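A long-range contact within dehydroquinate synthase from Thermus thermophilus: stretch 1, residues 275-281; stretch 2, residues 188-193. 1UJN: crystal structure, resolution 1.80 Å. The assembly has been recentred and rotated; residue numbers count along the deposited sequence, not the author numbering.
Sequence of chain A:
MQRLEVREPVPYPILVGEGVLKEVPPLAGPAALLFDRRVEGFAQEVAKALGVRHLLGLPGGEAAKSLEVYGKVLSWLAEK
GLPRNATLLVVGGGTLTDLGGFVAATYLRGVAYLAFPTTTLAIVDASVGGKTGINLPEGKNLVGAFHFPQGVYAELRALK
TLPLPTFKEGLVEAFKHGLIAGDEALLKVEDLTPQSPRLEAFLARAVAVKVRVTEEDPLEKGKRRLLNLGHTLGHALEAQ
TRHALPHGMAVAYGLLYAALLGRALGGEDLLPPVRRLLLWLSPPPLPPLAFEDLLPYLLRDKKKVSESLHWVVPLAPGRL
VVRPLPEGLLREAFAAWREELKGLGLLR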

# COMPACT_ATOMS: atom_id res chain seq x y z
N ARG A 275 0.17 3.72 -40.14
CA ARG A 275 1.27 3.29 -40.99
C ARG A 275 2.39 4.33 -40.87
O ARG A 275 3.56 3.98 -40.71
CB ARG A 275 0.84 3.17 -42.45
CG ARG A 275 -0.19 2.09 -42.72
CD ARG A 275 -0.19 1.69 -44.20
NE ARG A 275 -1.31 0.84 -44.56
CZ ARG A 275 -2.51 1.29 -44.93
NH1 ARG A 275 -2.74 2.59 -44.99
NH2 ARG A 275 -3.48 0.43 -45.22
N ARG A 276 2.00 5.61 -40.93
CA ARG A 276 2.96 6.70 -40.80
C ARG A 276 3.73 6.56 -39.49
O ARG A 276 4.96 6.66 -39.47
CB ARG A 276 2.25 8.06 -40.80
CG ARG A 276 2.13 8.73 -42.15
CD ARG A 276 1.83 10.22 -42.02
NE ARG A 276 0.49 10.49 -41.48
CZ ARG A 276 -0.64 10.21 -42.12
NH1 ARG A 276 -0.62 9.66 -43.32
NH2 ARG A 276 -1.81 10.50 -41.55
N LEU A 277 2.99 6.33 -38.41
CA LEU A 277 3.57 6.16 -37.09
C LEU A 277 4.65 5.08 -37.08
O LEU A 277 5.74 5.28 -36.54
CB LEU A 277 2.48 5.79 -36.07
CG LEU A 277 2.98 5.42 -34.67
CD1 LEU A 277 3.54 6.65 -33.98
CD2 LEU A 277 1.84 4.83 -33.85
N LEU A 278 4.32 3.93 -37.67
CA LEU A 278 5.24 2.79 -37.72
C LEU A 278 6.49 3.03 -38.55
O LEU A 278 7.56 2.51 -38.22
CB LEU A 278 4.50 1.56 -38.24
CG LEU A 278 3.45 0.99 -37.28
CD1 LEU A 278 2.60 -0.06 -37.98
CD2 LEU A 278 4.14 0.39 -36.06
N LEU A 279 6.37 3.78 -39.64
CA LEU A 279 7.54 4.07 -40.48
C LEU A 279 8.47 5.02 -39.75
O LEU A 279 9.69 4.86 -39.78
CB LEU A 279 7.10 4.68 -41.81
CG LEU A 279 6.35 3.75 -42.77
CD1 LEU A 279 6.07 4.48 -44.07
CD2 LEU A 279 7.19 2.51 -43.02
N TRP A 280 7.89 6.02 -39.10
CA TRP A 280 8.65 7.00 -38.34
C TRP A 280 9.28 6.33 -37.12
O TRP A 280 10.42 6.62 -36.75
CB TRP A 280 7.70 8.11 -37.89
CG TRP A 280 8.29 9.06 -36.90
CD1 TRP A 280 9.14 10.10 -37.15
CD2 TRP A 280 8.05 9.07 -35.49
NE1 TRP A 280 9.44 10.76 -35.99
CE2 TRP A 280 8.78 10.15 -34.95
CE3 TRP A 280 7.28 8.28 -34.63
CZ2 TRP A 280 8.77 10.46 -33.59
CZ3 TRP A 280 7.27 8.58 -33.27
CH2 TRP A 280 8.01 9.66 -32.76
N LEU A 281 8.54 5.41 -36.51
CA LEU A 281 9.00 4.71 -35.32
C LEU A 281 10.13 3.71 -35.56
O LEU A 281 11.05 3.61 -34.75
CB LEU A 281 7.82 4.00 -34.66
CG LEU A 281 8.04 3.41 -33.26
CD1 LEU A 281 8.35 4.52 -32.28
CD2 LEU A 281 6.78 2.65 -32.83
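Stretch 2 (188-193) KVEDLT

The most striking feature of this contact is that a single tryptophan ring receives a turn of backbone on its face: the indole of Trp280 carries not only a methyl group of Val189, CG2, but also the main-chain CA of Glu190. Val189 CG2 stands 3.8 Å from the centroid of the six-membered ring of Trp280, 17° off the ring normal, and Glu190 CA lies 3.7 Å from the centroid of the five-membered ring, 23° off the normal. Both are CH-pi contacts over the same face, so two consecutive residues each occupy one ring of the bicycle. The general principle is that a flat, wide aromatic side chain on a helix can serve as a platform for a segment that has no regular secondary structure of its own.

Stretch 1 is helical throughout, continuing a helix that begins earlier in the chain; its i to i+4 bonds include Trp280 N to Arg276 O at 3.0 Å. Stretch 2 instead folds into a type I beta turn from Val189 to Leu192, closed by a hydrogen bond from Leu192 N to Val189 O at 2.9 Å. With a turn rather than a second rod against the helix, no crossing angle describes the packing, but end to end, stretch 2 runs in roughly the same direction as the helix. The closest pair of CA atoms across the contact is that of Trp280 and Glu190, 6.0 Å apart; the CA-to-CB bond of Trp280 points toward the turn, and its chi1 is 170° (t).

The turn brings its carbonyls close to the indole as well. Glu190 O lies 3.1 Å from Trp280 NE1, while Leu192 O sits at the ring edge, 4.1 Å from Trp280 CZ2. A water bridges this edge, accepting from Trp280 NE1 at 2.8 Å and donating to Leu192 O at 2.5 Å.

The CA-to-CB bond of Val189 points toward the helix, and the residue packs against both Trp280 and Leu277: its CG2 approaches Trp280 CE3 at 3.7 Å and Leu277 CD1 at 4.2 Å. Leu277 sets off sideways, but the end of its side chain comes nearer to the turn.

Glu190 also reaches Arg276, one helical turn before the tryptophan. Although its CA-to-CB bond points away overall, the end of the side chain returns, placing OE2 3.4 Å from Arg276 CD. The charged groups stay beyond salt-bridge range, with Glu190 OE1 4.5 Å from Arg276 NE. A second water provides the polar link here, donating to Glu190 OE2 at 2.6 Å and to Arg276 O at 2.7 Å. The whole contact buries 299 Å², both sides summed, with Trp280 contributing the largest share.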

# COMPACT_ATOMS: atom_id res chain seq x y z
N LYS A 188 0.20 13.91 -34.85
CA LYS A 188 1.29 14.55 -35.59
C LYS A 188 2.59 14.46 -34.80
O LYS A 188 2.86 15.30 -33.93
CB LYS A 188 0.91 16.02 -35.84
CG LYS A 188 1.92 16.85 -36.62
CD LYS A 188 1.44 18.29 -36.70
CE LYS A 188 2.40 19.18 -37.49
NZ LYS A 188 2.43 18.84 -38.94
N VAL A 189 3.42 13.46 -35.12
CA VAL A 189 4.68 13.24 -34.42
C VAL A 189 5.94 13.13 -35.28
O VAL A 189 7.05 13.30 -34.79
CB VAL A 189 4.60 11.94 -33.58
CG1 VAL A 189 3.41 12.00 -32.62
CG2 VAL A 189 4.47 10.74 -34.50
N GLU A 190 5.76 12.84 -36.57
CA GLU A 190 6.88 12.67 -37.50
C GLU A 190 8.04 13.66 -37.41
O GLU A 190 9.19 13.30 -37.68
CB GLU A 190 6.36 12.64 -38.94
CG GLU A 190 5.35 11.54 -39.22
CD GLU A 190 4.97 11.44 -40.69
OE1 GLU A 190 4.55 12.47 -41.27
OE2 GLU A 190 5.10 10.34 -41.26
N ASP A 191 7.76 14.90 -37.02
CA ASP A 191 8.80 15.93 -36.94
C ASP A 191 9.41 16.10 -35.56
O ASP A 191 10.48 16.70 -35.41
CB ASP A 191 8.23 17.27 -37.37
CG ASP A 191 7.08 17.72 -36.49
OD1 ASP A 191 6.02 17.07 -36.52
OD2 ASP A 191 7.25 18.72 -35.75
N LEU A 192 8.73 15.59 -34.54
CA LEU A 192 9.18 15.73 -33.16
C LEU A 192 10.53 15.12 -32.82
O LEU A 192 10.84 14.00 -33.21
CB LEU A 192 8.12 15.16 -32.21
CG LEU A 192 6.76 15.88 -32.19
CD1 LEU A 192 5.80 15.11 -31.28
CD2 LEU A 192 6.94 17.31 -31.69
N THR A 193 11.33 15.88 -32.07
CA THR A 193 12.64 15.45 -31.61
C THR A 193 12.84 16.13 -30.26
O THR A 193 12.12 17.07 -29.92
CB THR A 193 13.79 15.88 -32.55
OG1 THR A 193 14.07 17.27 -32.36
CG2 THR A 193 13.40 15.64 -34.01
O HOH W 1 6.40 8.09 -41.19
O HOH W 2 11.28 12.69 -35.25